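Local coordinates for protein sphingomyelinase-c (Listeria ivanovii, PDB 1ZWX) that is a bacterial sphingomyelinase-C with the DNase I-like fold of the endonuclease/exonuclease/phosphatase family, at residues Y205-S215 with D248-H256; I147-D155 with I167-F178. All blocks are in the same frame, centred on the assembly; numbering follows the deposited sequence. Where two conformers were deposited one is given.

Contact 1: residues Y205-S215 with D248-H256; sequences YHDMLKLLNVS and DYIFVENGH. Unlike the reference sequence in segment 205-215: Leu209 (reference Phe).
Phe251 of strand 248-252 lies under the end of helix 203-212 and the turn that follows it. Val214 comes down on one face of its ring: CG2 stands 3.7 Å from the Phe251 ring centroid, 16° off the normal, a CH-pi contact, while CB of Tyr249 covers the opposite face. Val214 CG1 stands anti to the carbonyl carbon (chi1 -60°) and meets the strand backbone, 3.6 Å from Val252 O, with CG2 turned over the ring. Met208, bent at chi3, brings its CE to the Phe251 rim, 3.8 Å from CZ, and over a face of the Tyr249 ring. The rings of Tyr205 and Tyr249 meet obliquely, planes at 43°, with Tyr205 CE1 3.6 Å from Tyr249 CE2; their hydroxyls bond elsewhere, to Ser216 OG and Val198 O.

Beyond the helix the contact turns polar. Asn254 N donates to Asn213 O at 2.8 Å, and Asn254 ND2 reaches Ser215 OG at 2.9 Å, the acceptor close to the amide plane. Two waters join Ser215 to Val252 and Asn254: one links Ser215 O to Val252 N, the other Ser215 N to Val252 O and Asn254 OD1. Glu253 OE1 is gripped from opposite faces of its carboxylate plane by Gly255 N and His256 ND1, which should hold the 253-256 type I turn in shape, and its OE2 probably accepts from Gln176. A helix packed across the outermost strand of a six-stranded sheet, as here, belongs to the outer layer of the four-layered alpha/beta sandwich of DNase I-like proteins.

Contact 2: residues I147-D155 with I167-F178; sequences IIGTHTQAD and IRAEQMQEIQTF. Unlike the reference sequence in segment 147-155: Gln153 (reference Pro).
Ile167 overlaps the bent side chain of Gln153, its CG2 lying 3.7 Å from Gln153 CB. The bend at chi2 (74°) folds the Gln153 amide back toward its own chain, where NE2 donates to Ala154 O, while OE1 takes the N-H of Gly123 and a water shared with Gln171 NE2. Gln171, extended beyond CG, puts OE1 in line with the Gln153 N-H: 2.9 Å and 177°, in the carbonyl plane on a lone pair. Arg168 runs past Gln153 and bends at chi3, so its guanidinium meets the loop edge-on. NH1 donates to Gln153 O from above the carbonyl plane, and NH1 and NH2 grip Asp155 OD1 end-on, NH2 at 2.9 Å, planes 46° apart. NE pairs with Glu204, and Ser164 also bonds Asp155 OD1. Farther back along the strand the contact is mostly apolar: Ile175 CD1 meets the branched end of Thr150, whose OG1 bonds Gly132 O, and Ile148 CD1 touches the edge of the Phe178 ring, 4.0 Å from CD2. Strand and helix thus pack mainly through hydrocarbon, the following loop by directional bonds; pairing with both Asp155 and Glu204 balances the charge of Arg168 and probably helps fix the loop to the helix.

Contact 2 comes first along the chain and closes before contact 1 opens; their centres lie 11 Å apart, on the same side of the chain's centre. Strands 143-151 and 248-252 belong to one mixed sheet, separated by strand 189-193, which completes a beta-alpha-beta unit with strand 143-151 and helix 161-182. Helices 161-182 and 203-212 pack side by side: Met172, which has two conformers, lies against Met208, and Gln176 NE2 probably also bonds Leu212 O, so that it reaches both segments of contact 1. The two helices thus pack together over the same sheet, with contact 2 on an inner strand and contact 1 on the outermost one.

Contact 1: residues Y205-S215 with D248-H256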
loop_
_atom_site.group_PDB
_atom_site.type_symbol
_atom_site.label_atom_id
_atom_site.label_comp_id
_atom_site.label_asym_id
_atom_site.label_seq_id
_atom_site.Cartn_x
_atom_site.Cartn_y
_atom_site.Cartn_z
ATOM N N TYR A 205 14.288 8.668 -5.500
ATOM C CA TYR A 205 14.467 7.377 -4.803
ATOM C C TYR A 205 15.617 7.455 -3.790
ATOM O O TYR A 205 15.447 7.129 -2.619
ATOM C CB TYR A 205 14.698 6.233 -5.772
ATOM C CG TYR A 205 14.798 4.899 -5.031
ATOM C CD1 TYR A 205 13.636 4.176 -4.681
ATOM C CD2 TYR A 205 16.032 4.386 -4.647
ATOM C CE1 TYR A 205 13.719 2.969 -3.985
ATOM C CE2 TYR A 205 16.125 3.156 -3.942
ATOM C CZ TYR A 205 14.968 2.476 -3.605
ATOM O OH TYR A 205 15.062 1.279 -2.931
ATOM N N HIS A 206 16.773 7.950 -4.237
ATOM C CA HIS A 206 17.909 8.200 -3.339
ATOM C C HIS A 206 17.501 8.978 -2.126
ATOM O O HIS A 206 17.797 8.569 -0.986
ATOM C CB HIS A 206 19.071 8.924 -4.078
ATOM C CG HIS A 206 20.149 9.409 -3.153
ATOM N ND1 HIS A 206 20.010 10.538 -2.372
ATOM C CD2 HIS A 206 21.370 8.897 -2.858
ATOM C CE1 HIS A 206 21.098 10.702 -1.637
ATOM N NE2 HIS A 206 21.936 9.716 -1.909
ATOM N N ASP A 207 16.793 10.092 -2.333
ATOM C CA ASP A 207 16.383 10.928 -1.225
ATOM C C ASP A 207 15.366 10.267 -0.296
ATOM O O ASP A 207 15.378 10.512 0.917
ATOM C CB ASP A 207 15.812 12.249 -1.732
ATOM C CG ASP A 207 16.907 13.217 -2.208
ATOM O OD1 ASP A 207 18.083 12.805 -2.410
ATOM O OD2 ASP A 207 16.559 14.379 -2.395
ATOM N N MET A 208 14.452 9.494 -0.878
ATOM C CA MET A 208 13.457 8.745 -0.077
ATOM C C MET A 208 14.152 7.832 0.939
ATOM O O MET A 208 13.721 7.757 2.093
ATOM C CB MET A 208 12.577 7.876 -0.966
ATOM C CG MET A 208 11.640 6.933 -0.138
ATOM S SD MET A 208 10.335 6.211 -1.159
ATOM C CE MET A 208 11.241 5.114 -2.189
ATOM N N LEU A 209 15.208 7.149 0.500
ATOM C CA LEU A 209 16.002 6.290 1.417
ATOM C C LEU A 209 16.423 7.088 2.650
ATOM O O LEU A 209 16.283 6.623 3.808
ATOM C CB LEU A 209 17.173 5.572 0.705
ATOM C CG LEU A 209 16.863 4.626 -0.473
ATOM C CD1 LEU A 209 18.094 3.902 -0.976
ATOM C CD2 LEU A 209 15.713 3.642 -0.178
ATOM N N LYS A 210 16.850 8.334 2.442
ATOM C CA LYS A 210 17.283 9.159 3.561
ATOM C C LYS A 210 16.143 9.681 4.410
ATOM O O LYS A 210 16.265 9.811 5.632
ATOM C CB LYS A 210 18.159 10.350 3.067
ATOM C CG LYS A 210 19.466 9.944 2.387
ATOM C CD LYS A 210 20.450 9.333 3.405
ATOM C CE LYS A 210 21.876 9.109 2.855
ATOM N NZ LYS A 210 21.920 9.095 1.367
ATOM N N LEU A 211 15.037 10.034 3.763
ATOM C CA LEU A 211 13.926 10.676 4.474
ATOM C C LEU A 211 13.151 9.666 5.339
ATOM O O LEU A 211 12.654 10.029 6.394
ATOM C CB LEU A 211 12.944 11.294 3.475
ATOM C CG LEU A 211 13.428 12.566 2.751
ATOM C CD1 LEU A 211 12.539 12.900 1.535
ATOM C CD2 LEU A 211 13.431 13.707 3.719
ATOM N N LEU A 212 13.015 8.451 4.840
ATOM C CA LEU A 212 12.366 7.336 5.598
ATOM C C LEU A 212 13.366 6.571 6.449
ATOM O O LEU A 212 12.962 5.724 7.278
ATOM C CB LEU A 212 11.724 6.338 4.635
ATOM C CG LEU A 212 10.448 6.778 3.877
ATOM C CD1 LEU A 212 9.949 5.618 3.036
ATOM C CD2 LEU A 212 9.349 7.295 4.829
ATOM N N ASN A 213 14.663 6.829 6.234
ATOM C CA ASN A 213 15.741 6.086 6.923
ATOM C C ASN A 213 15.663 4.573 6.641
ATOM O O ASN A 213 15.553 3.760 7.565
ATOM C CB ASN A 213 15.699 6.393 8.440
ATOM C CG ASN A 213 16.937 5.877 9.181
ATOM O OD1 ASN A 213 16.872 5.507 10.376
ATOM N ND2 ASN A 213 18.039 5.802 8.481
ATOM N N VAL A 214 15.697 4.200 5.366
ATOM C CA VAL A 214 15.577 2.816 4.949
ATOM C C VAL A 214 16.632 2.558 3.884
ATOM O O VAL A 214 17.185 3.511 3.333
ATOM C CB VAL A 214 14.136 2.491 4.385
ATOM C CG1 VAL A 214 13.073 2.756 5.445
ATOM C CG2 VAL A 214 13.831 3.307 3.113
ATOM N N SER A 215 16.895 1.287 3.583
ATOM C CA SER A 215 17.734 0.895 2.446
ATOM C C SER A 215 16.959 0.048 1.470
ATOM O O SER A 215 15.893 -0.488 1.811
ATOM C CB SER A 215 18.987 0.120 2.901
ATOM O OG SER A 215 19.668 0.889 3.871
ATOM N N ASP A 248 5.927 0.623 -5.670
ATOM C CA ASP A 248 5.414 -0.091 -4.473
ATOM C C ASP A 248 6.574 -0.861 -3.798
ATOM O O ASP A 248 7.322 -1.596 -4.438
ATOM C CB ASP A 248 4.304 -1.073 -4.851
ATOM C CG ASP A 248 3.108 -0.401 -5.532
ATOM O OD1 ASP A 248 3.141 -0.205 -6.764
ATOM O OD2 ASP A 248 2.126 -0.125 -4.824
ATOM N N TYR A 249 6.696 -0.658 -2.495
ATOM C CA TYR A 249 7.840 -1.147 -1.734
ATOM C C TYR A 249 7.428 -1.600 -0.345
ATOM O O TYR A 249 6.471 -1.066 0.251
ATOM C CB TYR A 249 8.812 -0.004 -1.496
ATOM C CG TYR A 249 9.329 0.700 -2.754
ATOM C CD1 TYR A 249 8.729 1.873 -3.209
ATOM C CD2 TYR A 249 10.441 0.198 -3.442
ATOM C CE1 TYR A 249 9.216 2.539 -4.370
ATOM C CE2 TYR A 249 10.939 0.844 -4.608
ATOM C CZ TYR A 249 10.315 2.016 -5.043
ATOM O OH TYR A 249 10.828 2.645 -6.148
ATOM N N ILE A 250 8.222 -2.517 0.210
ATOM C CA ILE A 250 8.162 -2.769 1.645
ATOM C C ILE A 250 9.592 -2.723 2.185
ATOM O O ILE A 250 10.391 -3.568 1.851
ATOM C CB ILE A 250 7.483 -4.119 2.026
ATOM C CG1 ILE A 250 6.115 -4.302 1.295
ATOM C CG2 ILE A 250 7.265 -4.139 3.538
ATOM C CD1 ILE A 250 5.662 -5.762 1.181
ATOM N N PHE A 251 9.852 -1.756 3.054
ATOM C CA PHE A 251 11.202 -1.498 3.575
ATOM C C PHE A 251 11.309 -1.881 5.031
ATOM O O PHE A 251 10.330 -1.914 5.745
ATOM C CB PHE A 251 11.501 0.010 3.548
ATOM C CG PHE A 251 11.604 0.610 2.158
ATOM C CD1 PHE A 251 10.708 1.616 1.768
ATOM C CD2 PHE A 251 12.607 0.206 1.262
ATOM C CE1 PHE A 251 10.806 2.229 0.466
ATOM C CE2 PHE A 251 12.711 0.776 -0.037
ATOM C CZ PHE A 251 11.799 1.809 -0.430
ATOM N N VAL A 252 12.549 -2.073 5.478
ATOM C CA VAL A 252 12.872 -2.185 6.888
ATOM C C VAL A 252 13.532 -0.889 7.324
ATOM O O VAL A 252 14.431 -0.386 6.631
ATOM C CB VAL A 252 13.832 -3.384 7.122
ATOM C CG1 VAL A 252 14.313 -3.363 8.569
ATOM C CG2 VAL A 252 13.134 -4.705 6.791
ATOM N N GLU A 253 13.093 -0.334 8.435
ATOM C CA GLU A 253 13.675 0.897 8.936
ATOM C C GLU A 253 15.079 0.663 9.538
ATOM O O GLU A 253 15.284 -0.312 10.274
ATOM C CB GLU A 253 12.753 1.559 9.938
ATOM C CG GLU A 253 12.872 3.124 10.010
ATOM C CD GLU A 253 13.759 3.619 11.157
ATOM O OE1 GLU A 253 14.240 2.793 11.967
ATOM O OE2 GLU A 253 13.948 4.845 11.278
ATOM N N ASN A 254 16.019 1.581 9.253
ATOM C CA ASN A 254 17.446 1.328 9.545
ATOM C C ASN A 254 17.868 1.523 10.991
ATOM O O ASN A 254 18.886 0.970 11.408
ATOM C CB ASN A 254 18.388 2.132 8.612
ATOM C CG ASN A 254 18.520 1.507 7.216
ATOM O OD1 ASN A 254 18.269 0.322 7.000
ATOM N ND2 ASN A 254 18.916 2.329 6.246
ATOM N N GLY A 255 17.137 2.309 11.755
ATOM C CA GLY A 255 17.546 2.543 13.135
ATOM C C GLY A 255 17.091 1.447 14.109
ATOM O O GLY A 255 17.388 1.502 15.298
ATOM N N HIS A 256 16.367 0.460 13.599
ATOM C CA HIS A 256 15.760 -0.571 14.436
ATOM C C HIS A 256 16.176 -1.941 13.954
ATOM O O HIS A 256 17.004 -2.056 13.042
ATOM C CB HIS A 256 14.244 -0.393 14.454
ATOM C CG HIS A 256 13.817 0.836 15.170
ATOM N ND1 HIS A 256 14.015 2.097 14.653
ATOM C CD2 HIS A 256 13.243 1.011 16.379
ATOM C CE1 HIS A 256 13.552 2.996 15.502
ATOM N NE2 HIS A 256 13.074 2.362 16.555
HETATM O O HOH W 1 14.426 -2.424 3.197
HETATM O O HOH W 2 16.637 -0.844 5.489
#

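Contact 2: residues I147-D155 with I167-F178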
loop_
_atom_site.group_PDB
_atom_site.type_symbol
_atom_site.label_atom_id
_atom_site.label_comp_id
_atom_site.label_asym_id
_atom_site.label_seq_id
_atom_site.Cartn_x
_atom_site.Cartn_y
_atom_site.Cartn_z
ATOM N N ILE A 147 4.462 -2.194 11.910
ATOM C CA ILE A 147 4.204 -2.095 10.463
ATOM C C ILE A 147 3.513 -0.770 10.218
ATOM O O ILE A 147 2.522 -0.446 10.888
ATOM C CB ILE A 147 3.313 -3.234 9.895
ATOM C CG1 ILE A 147 3.990 -4.599 10.044
ATOM C CG2 ILE A 147 2.994 -2.986 8.409
ATOM C CD1 ILE A 147 3.543 -5.328 11.359
ATOM N N ILE A 148 4.091 0.002 9.294
ATOM C CA ILE A 148 3.477 1.236 8.813
ATOM C C ILE A 148 3.107 0.990 7.353
ATOM O O ILE A 148 3.968 0.612 6.532
ATOM C CB ILE A 148 4.421 2.445 9.008
ATOM C CG1 ILE A 148 4.498 2.745 10.512
ATOM C CG2 ILE A 148 3.942 3.672 8.152
ATOM C CD1 ILE A 148 5.508 3.805 10.906
ATOM N N GLY A 149 1.810 1.145 7.062
ATOM C CA GLY A 149 1.265 0.982 5.703
ATOM C C GLY A 149 0.853 2.380 5.234
ATOM O O GLY A 149 0.285 3.158 5.997
ATOM N N THR A 150 1.152 2.707 3.990
ATOM C CA THR A 150 0.948 4.110 3.519
ATOM C C THR A 150 0.721 4.140 2.033
ATOM O O THR A 150 1.002 3.165 1.311
ATOM C CB THR A 150 2.165 5.070 3.919
ATOM O OG1 THR A 150 1.757 6.442 3.771
ATOM C CG2 THR A 150 3.385 4.815 3.077
ATOM N N HIS A 151 0.235 5.288 1.566
ATOM C CA HIS A 151 0.054 5.534 0.145
ATOM C C HIS A 151 0.206 7.053 0.033
ATOM O O HIS A 151 -0.622 7.812 0.529
ATOM C CB HIS A 151 -1.344 5.072 -0.333
ATOM C CG HIS A 151 -1.636 5.397 -1.781
ATOM N ND1 HIS A 151 -2.918 5.391 -2.303
ATOM C CD2 HIS A 151 -0.819 5.742 -2.801
ATOM C CE1 HIS A 151 -2.867 5.695 -3.593
ATOM N NE2 HIS A 151 -1.606 5.912 -3.922
ATOM N N THR A 152 1.306 7.473 -0.589
ATOM C CA THR A 152 1.685 8.900 -0.624
ATOM C C THR A 152 1.160 9.600 -1.909
ATOM O O THR A 152 0.630 8.972 -2.812
ATOM C CB THR A 152 3.232 9.078 -0.537
ATOM O OG1 THR A 152 3.826 8.323 -1.581
ATOM C CG2 THR A 152 3.778 8.566 0.815
ATOM N N GLN A 153 1.306 10.920 -1.914
ATOM C CA GLN A 153 0.969 11.790 -3.048
ATOM C C GLN A 153 1.436 11.264 -4.401
ATOM O O GLN A 153 2.615 10.932 -4.570
ATOM C CB GLN A 153 1.616 13.172 -2.774
ATOM C CG GLN A 153 1.416 14.176 -3.950
ATOM C CD GLN A 153 -0.016 14.716 -4.020
ATOM O OE1 GLN A 153 -0.616 15.078 -2.999
ATOM N NE2 GLN A 153 -0.557 14.789 -5.231
ATOM N N ALA A 154 0.528 11.270 -5.398
ATOM C CA ALA A 154 0.866 10.875 -6.760
ATOM C C ALA A 154 1.334 12.098 -7.573
ATOM O O ALA A 154 1.030 13.236 -7.214
ATOM C CB ALA A 154 -0.354 10.257 -7.452
ATOM N N ASP A 155 2.059 11.837 -8.661
ATOM C CA ASP A 155 2.193 12.843 -9.746
ATOM C C ASP A 155 0.766 13.098 -10.298
ATOM O O ASP A 155 -0.025 12.134 -10.420
ATOM C CB ASP A 155 3.173 12.345 -10.831
ATOM C CG ASP A 155 4.640 12.451 -10.390
ATOM O OD1 ASP A 155 4.917 12.926 -9.272
ATOM O OD2 ASP A 155 5.534 12.098 -11.176
ATOM N N ILE A 167 5.772 17.536 -1.801
ATOM C CA ILE A 167 4.697 17.004 -0.961
ATOM C C ILE A 167 5.092 15.596 -0.433
ATOM O O ILE A 167 4.991 15.354 0.763
ATOM C CB ILE A 167 3.326 16.938 -1.728
ATOM C CG1 ILE A 167 2.825 18.358 -2.052
ATOM C CG2 ILE A 167 2.256 16.241 -0.872
ATOM C CD1 ILE A 167 1.777 18.353 -3.197
ATOM N N ARG A 168 5.560 14.717 -1.310
ATOM C CA ARG A 168 5.972 13.349 -0.899
ATOM C C ARG A 168 7.101 13.395 0.122
ATOM O O ARG A 168 7.129 12.617 1.056
ATOM C CB ARG A 168 6.434 12.523 -2.064
ATOM C CG ARG A 168 5.306 11.979 -2.916
ATOM C CD ARG A 168 5.813 10.981 -3.887
ATOM N NE ARG A 168 6.560 11.553 -5.019
ATOM C CZ ARG A 168 6.019 11.962 -6.163
ATOM N NH1 ARG A 168 4.696 11.848 -6.383
ATOM N NH2 ARG A 168 6.829 12.463 -7.105
ATOM N N ALA A 169 8.022 14.348 -0.044
ATOM C CA ALA A 169 9.119 14.513 0.890
ATOM C C ALA A 169 8.602 14.944 2.257
ATOM O O ALA A 169 9.106 14.442 3.285
ATOM C CB ALA A 169 10.191 15.503 0.310
ATOM N N GLU A 170 7.566 15.795 2.294
ATOM C CA GLU A 170 6.988 16.243 3.553
ATOM C C GLU A 170 6.246 15.066 4.189
ATOM O O GLU A 170 6.308 14.854 5.415
ATOM C CB GLU A 170 6.042 17.430 3.345
ATOM C CG GLU A 170 5.585 18.142 4.600
ATOM C CD GLU A 170 4.429 17.408 5.343
ATOM O OE1 GLU A 170 4.247 17.646 6.547
ATOM O OE2 GLU A 170 3.715 16.602 4.725
ATOM N N GLN A 171 5.563 14.290 3.353
ATOM C CA GLN A 171 4.809 13.117 3.864
ATOM C C GLN A 171 5.758 12.050 4.405
ATOM O O GLN A 171 5.474 11.443 5.427
ATOM C CB GLN A 171 3.921 12.551 2.743
ATOM C CG GLN A 171 2.753 13.527 2.451
ATOM C CD GLN A 171 1.902 13.073 1.281
ATOM O OE1 GLN A 171 2.293 12.184 0.543
ATOM N NE2 GLN A 171 0.719 13.692 1.125
ATOM N N MET A 172 6.883 11.819 3.727
ATOM C CA MET A 172 7.900 10.921 4.288
ATOM C C MET A 172 8.409 11.394 5.655
ATOM O O MET A 172 8.593 10.558 6.563
ATOM C CB MET A 172 9.041 10.668 3.308
ATOM C CG MET A 172 8.511 10.231 2.017
ATOM S SD MET A 172 9.248 9.095 0.910
ATOM C CE MET A 172 7.964 9.042 -0.341
ATOM N N GLN A 173 8.623 12.706 5.809
ATOM C CA GLN A 173 8.974 13.275 7.104
ATOM C C GLN A 173 7.891 13.035 8.151
ATOM O O GLN A 173 8.230 12.760 9.303
ATOM C CB GLN A 173 9.292 14.785 7.064
ATOM C CG GLN A 173 9.745 15.344 8.441
ATOM C CD GLN A 173 11.060 14.656 8.916
ATOM O OE1 GLN A 173 12.067 14.615 8.193
ATOM N NE2 GLN A 173 11.027 14.088 10.121
ATOM N N GLU A 174 6.610 13.189 7.779
ATOM C CA GLU A 174 5.528 12.894 8.734
ATOM C C GLU A 174 5.679 11.488 9.324
ATOM O O GLU A 174 5.476 11.316 10.511
ATOM C CB GLU A 174 4.137 13.084 8.115
ATOM C CG GLU A 174 3.813 14.563 7.777
ATOM C CD GLU A 174 2.326 14.799 7.465
ATOM O OE1 GLU A 174 1.479 14.183 8.120
ATOM O OE2 GLU A 174 2.011 15.599 6.558
ATOM N N ILE A 175 6.055 10.527 8.488
ATOM C CA ILE A 175 6.250 9.135 8.903
ATOM C C ILE A 175 7.449 9.032 9.878
ATOM O O ILE A 175 7.347 8.445 10.965
ATOM C CB ILE A 175 6.437 8.255 7.699
ATOM C CG1 ILE A 175 5.098 8.139 6.899
ATOM C CG2 ILE A 175 6.977 6.857 8.074
ATOM C CD1 ILE A 175 5.289 7.459 5.554
ATOM N N GLN A 176 8.568 9.637 9.497
ATOM C CA GLN A 176 9.748 9.595 10.382
ATOM C C GLN A 176 9.538 10.324 11.679
ATOM O O GLN A 176 10.038 9.882 12.700
ATOM C CB GLN A 176 11.008 10.077 9.675
ATOM C CG GLN A 176 11.924 8.953 9.183
ATOM C CD GLN A 176 12.358 7.954 10.281
ATOM O OE1 GLN A 176 12.623 8.328 11.418
ATOM N NE2 GLN A 176 12.415 6.674 9.917
ATOM N N THR A 177 8.818 11.443 11.674
ATOM C CA THR A 177 8.519 12.168 12.905
ATOM C C THR A 177 7.696 11.308 13.861
ATOM O O THR A 177 7.897 11.317 15.098
ATOM C CB THR A 177 7.768 13.485 12.591
ATOM O OG1 THR A 177 8.652 14.361 11.894
ATOM C CG2 THR A 177 7.249 14.192 13.823
ATOM N N PHE A 178 6.762 10.564 13.279
ATOM C CA PHE A 178 5.894 9.702 14.081
ATOM C C PHE A 178 6.744 8.601 14.714
ATOM O O PHE A 178 6.641 8.389 15.914
ATOM C CB PHE A 178 4.730 9.158 13.217
ATOM C CG PHE A 178 4.020 7.984 13.826
ATOM C CD1 PHE A 178 2.981 8.185 14.722
ATOM C CD2 PHE A 178 4.399 6.682 13.502
ATOM C CE1 PHE A 178 2.329 7.101 15.305
ATOM C CE2 PHE A 178 3.748 5.583 14.079
ATOM C CZ PHE A 178 2.719 5.807 14.987
HETATM O O HOH W 3 -1.461 13.164 -0.845
#